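PDB 4L5R: interferon-activable protein 202 from Mus musculus, which binds double-stranded DNA without sequence specificity through its first HIN-200 domain and restrains activation of the AIM2 inflammasome by cytosolic DNA. Local coordinates for residues P16-V21 against N65-I70; A43-Y48 against E98-I103; Y126-V131 against K170-S175. All coordinates share one frame; numbering follows the deposited sequence.

Interaction 1 of 3, residues P16-V21 against N65-I70; sequences PMTVMV and NQFITI. Unlike the reference sequence in segment 65-70: Gln66 (reference Lys).
An antiparallel strand pair in the first OB subdomain of the HIN-200 domain brings Met20 against Phe67 and Thr18 against Thr69. Met20 has CG anti to the backbone N (chi1 -176°), and its chain passes beside the Phe67 ring. CB stands over one face, 3.9 Å from the Phe67 ring centroid, a CH-pi contact. The sulfur SD lies obliquely, 4.4 Å from the centroid of the same ring, in a Met-aromatic contact; a flexible thioether can place both CB and sulfur against one ring. Phe97 meets this ring edge-to-face. Next along the same face, Thr18 OG1 and Thr69 OG1 share a hydrogen bond of 2.8 Å in a non-hydrogen-bonded pair, where the backbones come close enough for two short hydroxyls to meet. This is the pairing of strands 17-30 and 67-76 in the curled sheet of the OB fold, and Val19 and Ile68 form a hydrogen-bonded pair within it, with Val19 N to Ile68 O at 2.8 Å. On the other face these two beta-branched residues, suited to strands, pack Val19 CG2 on Ile68 CG1 at 3.7 Å. Separately, Val21 CG2 meets Ile68 CD1 at 3.8 Å, and Asn65 N donates to Val21 O at 2.7 Å.

Interaction 2 of 3, residues A43-Y48 against E98-I103; sequences ATESKY and EVPKNI. Unlike the reference sequence in segment 43-48: Lys47 (reference Gln).
Ile103, in the first turn of helix 101-108, points its CB toward the loop 43-48 and divides there into two branches. CG1 is anti to the carbonyl carbon (chi1 -55°) and CG2 anti to the backbone N, which sends the two branches to different parts of the loop. The methyl CG2 reaches the two ends of the loop: it is 4.0 Å from Ala43 CB, and it also touches Lys47 O at 3.8 Å and Tyr48 CB at 4.1 Å. Along the other branch, CG1 passes the carbonyl of Glu45, and the tip CD1 ends 4.0 Å from Ser46 O. One branched aliphatic side chain thus spans the loop from Ala43 to Tyr48, largely through its backbone, and a side chain without polar atoms suits a surface of carbonyl oxygens, the Ala43 methyl and the Tyr48 methylene.

Val99 and Pro100 extend the contact over Ala43 and Glu45. Val99 CG1 meets Ala43 CB at 3.9 Å, alanine being a small residue suited to the close approach of the strand end, while Pro100 lays CD against Glu45 O at 3.5 Å. The loop keeps its shape by its own bonds: Thr44 OG1 accepts from Ser46 N at 3.1 Å, and Thr44 N donates to Lys47 O. Ala43 and Thr44 close a region (37-44) required for homomultimerization. The arrangement is that of an ST turn in the connection between strands 35-43 and 48-53 of an OB fold, packed against a helix start with proline at its N-cap.

Interaction 3 of 3, residues Y126-V131 against K170-S175; sequences YGVFAV and KLQLFS
Lys170 meets Val128 just before strand 171-174 begins, its CB 3.9 Å from Val128 CG1. Lys170 CB and CD pass slantwise over this methyl, while the ammonium end leads away from the strand pair. Leu171 follows on the buried face. Its N donates to Phe129 O at 2.8 Å and its CB packs on Val131 CG2; Ile145, Phe143 and Tyr165 also surround it, and a leucine fits such apolar company. Gln172 turns to the other face beside Val128. Its extended chain, with CG anti to the backbone N (chi1 -169°), brings CG and the amide NE2 across Val128 CG2, the latter at 3.9 Å.

Leu173 returns to the buried face. Leu173 N donates to Gly127 O at 2.7 Å, and Leu173 CD1 meets Phe129 CE1 at 3.8 Å, the two side chains crossing at about a right angle. A CB on Gly127 would run into Phe129 CZ and into the preceding carbonyl, so the absence of one suits this place. Phe174 then sets its CB against Tyr126 CE2 at 4.0 Å, and its ring meets that of His39, the residue that mediates interaction with TP53BP1. At Ser175, where the chain turns a corner, the backbone N sits 3.4 Å above the plane of the Tyr126 ring, over its centre. Paired backbone bonds therefore fix the register, Leu171, Leu173 and Phe129 make one face apolar, and at the corner the Ser175 hydroxyl OG is satisfied by a hydrogen bond with Lys52 NZ.

Interactions 1 and 2 belong to the first OB subdomain and touch each other, their centres 12 Å apart: Met20 N lies 2.8 Å from Ala43 O, a probable hydrogen bond, and Met20 CE packs on Val99 CG2. Their segments alternate along the chain, and strand 17-30 pairs with both 67-76 and 35-43. Interaction 3 follows both in sequence and lies in the second sheet, its centre 25 Å from that of interaction 1 and 22 Å from that of interaction 2. Helix 101-108, which begins in interaction 2, belongs to the connection between the sheets. The two OB subdomains form one DNA-binding HIN-200 domain; nearest atoms lie about 7 Å from the DNA in interaction 3, against 18 and 19 Å in interactions 1 and 2.

Interaction 1 of 3, residues P16-V21 against N65-I70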
loop_
_atom_site.group_PDB
_atom_site.type_symbol
_atom_site.label_atom_id
_atom_site.label_comp_id
_atom_site.label_asym_id
_atom_site.label_seq_id
_atom_site.Cartn_x
_atom_site.Cartn_y
_atom_site.Cartn_z
ATOM N N PRO A 16 12.004 16.536 -9.246
ATOM C CA PRO A 16 10.773 16.025 -9.861
ATOM C C PRO A 16 10.920 14.627 -10.464
ATOM O O PRO A 16 11.928 14.299 -11.087
ATOM C CB PRO A 16 10.458 17.056 -10.954
ATOM C CG PRO A 16 11.683 17.901 -11.093
ATOM C CD PRO A 16 12.404 17.846 -9.796
ATOM N N MET A 17 9.901 13.804 -10.253
ATOM C CA MET A 17 9.802 12.510 -10.904
ATOM C C MET A 17 8.421 12.353 -11.531
ATOM O O MET A 17 7.393 12.555 -10.865
ATOM C CB MET A 17 10.037 11.365 -9.906
ATOM C CG MET A 17 10.036 10.005 -10.585
ATOM S SD MET A 17 10.489 8.619 -9.500
ATOM C CE MET A 17 9.178 8.650 -8.300
ATOM N N THR A 18 8.393 11.967 -12.802
ATOM C CA THR A 18 7.122 11.730 -13.478
ATOM C C THR A 18 6.719 10.256 -13.396
ATOM O O THR A 18 7.509 9.370 -13.718
ATOM C CB THR A 18 7.193 12.171 -14.936
ATOM O OG1 THR A 18 7.406 13.584 -14.979
ATOM C CG2 THR A 18 5.896 11.857 -15.663
ATOM N N VAL A 19 5.489 10.003 -12.960
ATOM C CA VAL A 19 4.970 8.637 -12.859
ATOM C C VAL A 19 3.611 8.495 -13.548
ATOM O O VAL A 19 2.885 9.477 -13.752
ATOM C CB VAL A 19 4.827 8.192 -11.385
ATOM C CG1 VAL A 19 6.150 8.373 -10.639
ATOM C CG2 VAL A 19 3.688 8.951 -10.687
ATOM N N MET A 20 3.255 7.264 -13.891
ATOM C CA MET A 20 1.923 7.007 -14.399
ATOM C C MET A 20 1.121 6.350 -13.286
ATOM O O MET A 20 1.567 5.378 -12.689
ATOM C CB MET A 20 1.943 6.100 -15.633
ATOM C CG MET A 20 0.540 5.911 -16.212
ATOM S SD MET A 20 0.420 4.759 -17.592
ATOM C CE MET A 20 0.736 3.202 -16.792
ATOM N N VAL A 21 -0.052 6.885 -12.996
ATOM C CA VAL A 21 -0.877 6.295 -11.954
ATOM C C VAL A 21 -1.506 4.984 -12.426
ATOM O O VAL A 21 -2.113 4.920 -13.500
ATOM C CB VAL A 21 -1.977 7.258 -11.505
ATOM C CG1 VAL A 21 -2.845 6.596 -10.428
ATOM C CG2 VAL A 21 -1.347 8.570 -11.005
ATOM N N ASN A 65 -4.107 5.692 -15.173
ATOM C CA ASN A 65 -3.485 5.890 -16.477
ATOM C C ASN A 65 -3.047 7.323 -16.783
ATOM O O ASN A 65 -2.531 7.591 -17.862
ATOM C CB ASN A 65 -4.366 5.328 -17.598
ATOM C CG ASN A 65 -4.603 3.837 -17.453
ATOM O OD1 ASN A 65 -3.738 3.107 -16.966
ATOM N ND2 ASN A 65 -5.779 3.380 -17.864
ATOM N N GLN A 66 -3.236 8.232 -15.830
ATOM C CA GLN A 66 -2.765 9.602 -16.007
ATOM C C GLN A 66 -1.310 9.762 -15.551
ATOM O O GLN A 66 -0.843 9.074 -14.645
ATOM C CB GLN A 66 -3.675 10.586 -15.268
ATOM C CG GLN A 66 -5.133 10.498 -15.696
ATOM C CD GLN A 66 -5.304 10.519 -17.207
ATOM O OE1 GLN A 66 -4.847 11.444 -17.885
ATOM N NE2 GLN A 66 -5.961 9.494 -17.742
ATOM N N PHE A 67 -0.593 10.671 -16.191
ATOM C CA PHE A 67 0.793 10.937 -15.837
ATOM C C PHE A 67 0.888 12.182 -14.976
ATOM O O PHE A 67 0.364 13.243 -15.337
ATOM C CB PHE A 67 1.655 11.125 -17.094
ATOM C CG PHE A 67 1.961 9.843 -17.820
ATOM C CD1 PHE A 67 1.020 9.263 -18.656
ATOM C CD2 PHE A 67 3.192 9.219 -17.667
ATOM C CE1 PHE A 67 1.301 8.086 -19.332
ATOM C CE2 PHE A 67 3.480 8.034 -18.340
ATOM C CZ PHE A 67 2.530 7.466 -19.169
ATOM N N ILE A 68 1.579 12.060 -13.853
ATOM C CA ILE A 68 1.755 13.173 -12.937
ATOM C C ILE A 68 3.217 13.311 -12.554
ATOM O O ILE A 68 3.985 12.344 -12.592
ATOM C CB ILE A 68 0.885 13.022 -11.672
ATOM C CG1 ILE A 68 1.220 11.720 -10.925
ATOM C CG2 ILE A 68 -0.600 13.065 -12.042
ATOM C CD1 ILE A 68 0.467 11.569 -9.585
ATOM N N THR A 69 3.607 14.531 -12.211
ATOM C CA THR A 69 4.989 14.823 -11.864
ATOM C C THR A 69 5.039 15.234 -10.405
ATOM O O THR A 69 4.370 16.188 -9.990
ATOM C CB THR A 69 5.562 15.943 -12.742
ATOM O OG1 THR A 69 5.602 15.507 -14.106
ATOM C CG2 THR A 69 6.970 16.302 -12.299
ATOM N N ILE A 70 5.834 14.509 -9.627
ATOM C CA ILE A 70 5.859 14.695 -8.187
ATOM C C ILE A 70 7.228 15.159 -7.723
ATOM O O ILE A 70 8.256 14.659 -8.196
ATOM C CB ILE A 70 5.521 13.375 -7.461
ATOM C CG1 ILE A 70 4.164 12.839 -7.926
ATOM C CG2 ILE A 70 5.515 13.592 -5.960
ATOM C CD1 ILE A 70 3.868 11.418 -7.451
#

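Interaction 2 of 3, residues A43-Y48 against E98-I103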
loop_
_atom_site.group_PDB
_atom_site.type_symbol
_atom_site.label_atom_id
_atom_site.label_comp_id
_atom_site.label_asym_id
_atom_site.label_seq_id
_atom_site.Cartn_x
_atom_site.Cartn_y
_atom_site.Cartn_z
ATOM N N ALA A 43 3.875 3.983 -11.622
ATOM C CA ALA A 43 4.978 3.358 -12.333
ATOM C C ALA A 43 5.792 4.378 -13.121
ATOM O O ALA A 43 5.253 5.347 -13.657
ATOM C CB ALA A 43 4.473 2.247 -13.260
ATOM N N THR A 44 7.100 4.158 -13.155
ATOM C CA THR A 44 7.972 4.882 -14.063
ATOM C C THR A 44 8.361 3.905 -15.159
ATOM O O THR A 44 7.851 2.791 -15.211
ATOM C CB THR A 44 9.241 5.402 -13.344
ATOM O OG1 THR A 44 10.043 4.297 -12.918
ATOM C CG2 THR A 44 8.856 6.253 -12.116
ATOM N N GLU A 45 9.280 4.296 -16.033
ATOM C CA GLU A 45 9.751 3.366 -17.047
ATOM C C GLU A 45 10.585 2.225 -16.433
ATOM O O GLU A 45 10.750 1.161 -17.042
ATOM C CB GLU A 45 10.555 4.129 -18.124
ATOM C CG GLU A 45 10.710 3.367 -19.418
ATOM C CD GLU A 45 11.167 4.251 -20.562
ATOM O OE1 GLU A 45 11.089 3.796 -21.721
ATOM O OE2 GLU A 45 11.596 5.396 -20.301
ATOM N N SER A 46 11.092 2.427 -15.216
ATOM C CA SER A 46 12.053 1.481 -14.639
ATOM C C SER A 46 11.542 0.704 -13.422
ATOM O O SER A 46 12.144 -0.296 -13.021
ATOM C CB SER A 46 13.343 2.204 -14.250
ATOM O OG SER A 46 13.060 3.337 -13.451
ATOM N N LYS A 47 10.443 1.156 -12.831
ATOM C CA LYS A 47 10.005 0.581 -11.560
ATOM C C LYS A 47 8.528 0.860 -11.338
ATOM O O LYS A 47 7.973 1.795 -11.917
ATOM C CB LYS A 47 10.775 1.246 -10.412
ATOM C CG LYS A 47 12.028 0.551 -9.932
ATOM C CD LYS A 47 12.804 1.485 -9.006
ATOM C CE LYS A 47 13.759 0.733 -8.090
ATOM N NZ LYS A 47 14.722 -0.110 -8.847
ATOM N N TYR A 48 7.885 0.066 -10.491
ATOM C CA TYR A 48 6.611 0.533 -9.913
ATOM C C TYR A 48 6.841 0.853 -8.452
ATOM O O TYR A 48 7.823 0.411 -7.876
ATOM C CB TYR A 48 5.487 -0.478 -10.090
ATOM C CG TYR A 48 5.599 -1.686 -9.183
ATOM C CD1 TYR A 48 6.318 -2.807 -9.581
ATOM C CD2 TYR A 48 4.996 -1.702 -7.926
ATOM C CE1 TYR A 48 6.434 -3.916 -8.760
ATOM C CE2 TYR A 48 5.110 -2.811 -7.099
ATOM C CZ TYR A 48 5.835 -3.911 -7.526
ATOM O OH TYR A 48 5.958 -5.013 -6.718
ATOM N N GLU A 98 6.331 5.237 -22.196
ATOM C CA GLU A 98 5.592 3.990 -22.196
ATOM C C GLU A 98 6.080 3.153 -21.024
ATOM O O GLU A 98 7.285 2.974 -20.846
ATOM C CB GLU A 98 5.820 3.258 -23.515
ATOM C CG GLU A 98 5.154 1.902 -23.619
ATOM C CD GLU A 98 5.397 1.254 -24.971
ATOM O OE1 GLU A 98 5.225 1.946 -25.999
ATOM O OE2 GLU A 98 5.769 0.059 -25.005
ATOM N N VAL A 99 5.153 2.671 -20.202
ATOM C CA VAL A 99 5.513 1.783 -19.104
ATOM C C VAL A 99 5.558 0.366 -19.652
ATOM O O VAL A 99 4.561 -0.128 -20.174
ATOM C CB VAL A 99 4.485 1.824 -17.951
ATOM C CG1 VAL A 99 4.896 0.865 -16.854
ATOM C CG2 VAL A 99 4.338 3.235 -17.387
ATOM N N PRO A 100 6.717 -0.293 -19.542
ATOM C CA PRO A 100 6.867 -1.647 -20.082
ATOM C C PRO A 100 5.827 -2.603 -19.498
ATOM O O PRO A 100 5.420 -2.451 -18.345
ATOM C CB PRO A 100 8.275 -2.045 -19.634
ATOM C CG PRO A 100 8.993 -0.749 -19.487
ATOM C CD PRO A 100 7.974 0.210 -18.960
ATOM N N LYS A 101 5.400 -3.574 -20.296
ATOM C CA LYS A 101 4.360 -4.508 -19.876
ATOM C C LYS A 101 4.748 -5.288 -18.619
ATOM O O LYS A 101 3.896 -5.632 -17.797
ATOM C CB LYS A 101 4.026 -5.474 -21.018
ATOM N N ASN A 102 6.036 -5.564 -18.467
ATOM C CA ASN A 102 6.518 -6.342 -17.334
ATOM C C ASN A 102 6.427 -5.577 -16.016
ATOM O O ASN A 102 6.273 -6.181 -14.954
ATOM C CB ASN A 102 7.954 -6.792 -17.574
ATOM C CG ASN A 102 8.922 -5.635 -17.604
ATOM O OD1 ASN A 102 8.896 -4.813 -18.522
ATOM N ND2 ASN A 102 9.786 -5.559 -16.597
ATOM N N ILE A 103 6.541 -4.252 -16.091
ATOM C CA ILE A 103 6.357 -3.391 -14.924
ATOM C C ILE A 103 4.896 -3.370 -14.512
ATOM O O ILE A 103 4.572 -3.473 -13.325
ATOM C CB ILE A 103 6.783 -1.943 -15.203
ATOM C CG1 ILE A 103 8.230 -1.893 -15.706
ATOM C CG2 ILE A 103 6.576 -1.067 -13.956
ATOM C CD1 ILE A 103 9.236 -2.468 -14.736
#

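Interaction 3 of 3, residues Y126-V131 against K170-S175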
loop_
_atom_site.group_PDB
_atom_site.type_symbol
_atom_site.label_atom_id
_atom_site.label_comp_id
_atom_site.label_asym_id
_atom_site.label_seq_id
_atom_site.Cartn_x
_atom_site.Cartn_y
_atom_site.Cartn_z
ATOM N N TYR A 126 1.886 -6.222 0.505
ATOM C CA TYR A 126 0.680 -5.860 -0.212
ATOM C C TYR A 126 0.327 -7.042 -1.070
ATOM O O TYR A 126 1.220 -7.728 -1.572
ATOM C CB TYR A 126 0.962 -4.690 -1.172
ATOM C CG TYR A 126 1.266 -3.352 -0.550
ATOM C CD1 TYR A 126 2.448 -3.139 0.153
ATOM C CD2 TYR A 126 0.390 -2.284 -0.708
ATOM C CE1 TYR A 126 2.735 -1.898 0.693
ATOM C CE2 TYR A 126 0.671 -1.034 -0.174
ATOM C CZ TYR A 126 1.845 -0.851 0.526
ATOM O OH TYR A 126 2.128 0.383 1.059
ATOM N N GLY A 127 -0.964 -7.266 -1.295
ATOM C CA GLY A 127 -1.354 -8.330 -2.204
ATOM C C GLY A 127 -2.805 -8.749 -2.113
ATOM O O GLY A 127 -3.548 -8.259 -1.260
ATOM N N VAL A 128 -3.198 -9.658 -3.001
ATOM C CA VAL A 128 -4.555 -10.201 -3.049
ATOM C C VAL A 128 -4.435 -11.700 -2.775
ATOM O O VAL A 128 -3.636 -12.403 -3.434
ATOM C CB VAL A 128 -5.161 -10.007 -4.443
ATOM C CG1 VAL A 128 -6.546 -10.624 -4.524
ATOM C CG2 VAL A 128 -5.173 -8.518 -4.824
ATOM N N PHE A 129 -5.194 -12.190 -1.802
ATOM C CA PHE A 129 -5.060 -13.592 -1.374
ATOM C C PHE A 129 -6.413 -14.251 -1.153
ATOM O O PHE A 129 -7.365 -13.611 -0.670
ATOM C CB PHE A 129 -4.305 -13.676 -0.050
ATOM C CG PHE A 129 -2.987 -12.973 -0.042
ATOM C CD1 PHE A 129 -2.907 -11.623 0.264
ATOM C CD2 PHE A 129 -1.817 -13.670 -0.331
ATOM C CE1 PHE A 129 -1.684 -10.977 0.277
ATOM C CE2 PHE A 129 -0.591 -13.033 -0.310
ATOM C CZ PHE A 129 -0.524 -11.685 -0.002
ATOM N N ALA A 130 -6.489 -15.543 -1.453
ATOM C CA ALA A 130 -7.681 -16.321 -1.135
ATOM C C ALA A 130 -7.832 -16.413 0.386
ATOM O O ALA A 130 -6.841 -16.423 1.121
ATOM C CB ALA A 130 -7.582 -17.711 -1.755
ATOM N N VAL A 131 -9.075 -16.473 0.857
ATOM C CA VAL A 131 -9.352 -16.529 2.288
ATOM C C VAL A 131 -9.832 -17.932 2.667
ATOM O O VAL A 131 -10.781 -18.453 2.087
ATOM C CB VAL A 131 -10.441 -15.523 2.700
ATOM C CG1 VAL A 131 -10.838 -15.754 4.160
ATOM C CG2 VAL A 131 -9.961 -14.096 2.512
ATOM N N LYS A 170 -11.914 -12.598 -2.231
ATOM C CA LYS A 170 -10.489 -12.617 -1.953
ATOM C C LYS A 170 -10.190 -11.386 -1.107
ATOM O O LYS A 170 -10.935 -10.405 -1.143
ATOM C CB LYS A 170 -9.667 -12.580 -3.242
ATOM C CG LYS A 170 -10.021 -13.653 -4.252
ATOM C CD LYS A 170 -8.862 -13.872 -5.212
ATOM C CE LYS A 170 -9.332 -14.402 -6.559
ATOM N NZ LYS A 170 -8.182 -14.788 -7.432
ATOM N N LEU A 171 -9.113 -11.447 -0.336
ATOM C CA LEU A 171 -8.724 -10.356 0.534
ATOM C C LEU A 171 -7.589 -9.558 -0.078
ATOM O O LEU A 171 -6.548 -10.130 -0.412
ATOM C CB LEU A 171 -8.234 -10.937 1.846
ATOM C CG LEU A 171 -8.062 -9.959 2.988
ATOM C CD1 LEU A 171 -9.441 -9.385 3.312
ATOM C CD2 LEU A 171 -7.458 -10.686 4.185
ATOM N N GLN A 172 -7.777 -8.249 -0.206
ATOM C CA GLN A 172 -6.703 -7.367 -0.654
ATOM C C GLN A 172 -6.073 -6.647 0.535
ATOM O O GLN A 172 -6.757 -5.972 1.306
ATOM C CB GLN A 172 -7.197 -6.339 -1.674
ATOM C CG GLN A 172 -6.033 -5.621 -2.329
ATOM C CD GLN A 172 -6.412 -4.921 -3.629
ATOM O OE1 GLN A 172 -7.586 -4.645 -3.887
ATOM N NE2 GLN A 172 -5.410 -4.629 -4.453
ATOM N N LEU A 173 -4.765 -6.801 0.686
ATOM C CA LEU A 173 -4.056 -6.211 1.812
ATOM C C LEU A 173 -3.181 -5.079 1.316
ATOM O O LEU A 173 -2.500 -5.221 0.293
ATOM C CB LEU A 173 -3.152 -7.255 2.459
ATOM C CG LEU A 173 -3.798 -8.538 2.974
ATOM C CD1 LEU A 173 -2.733 -9.429 3.566
ATOM C CD2 LEU A 173 -4.849 -8.177 4.006
ATOM N N PHE A 174 -3.181 -3.967 2.053
ATOM C CA PHE A 174 -2.256 -2.872 1.808
ATOM C C PHE A 174 -1.436 -2.596 3.064
ATOM O O PHE A 174 -1.989 -2.366 4.152
ATOM C CB PHE A 174 -2.987 -1.559 1.408
ATOM C CG PHE A 174 -3.879 -1.688 0.197
ATOM C CD1 PHE A 174 -5.056 -2.427 0.259
ATOM C CD2 PHE A 174 -3.543 -1.069 -0.992
ATOM C CE1 PHE A 174 -5.888 -2.537 -0.847
ATOM C CE2 PHE A 174 -4.363 -1.174 -2.109
ATOM C CZ PHE A 174 -5.539 -1.902 -2.036
ATOM N N SER A 175 -0.113 -2.593 2.892
ATOM C CA SER A 175 0.828 -2.153 3.927
ATOM C C SER A 175 0.658 -2.924 5.240
ATOM O O SER A 175 0.523 -2.334 6.316
ATOM C CB SER A 175 0.703 -0.642 4.165
ATOM O OG SER A 175 1.715 -0.160 5.038
#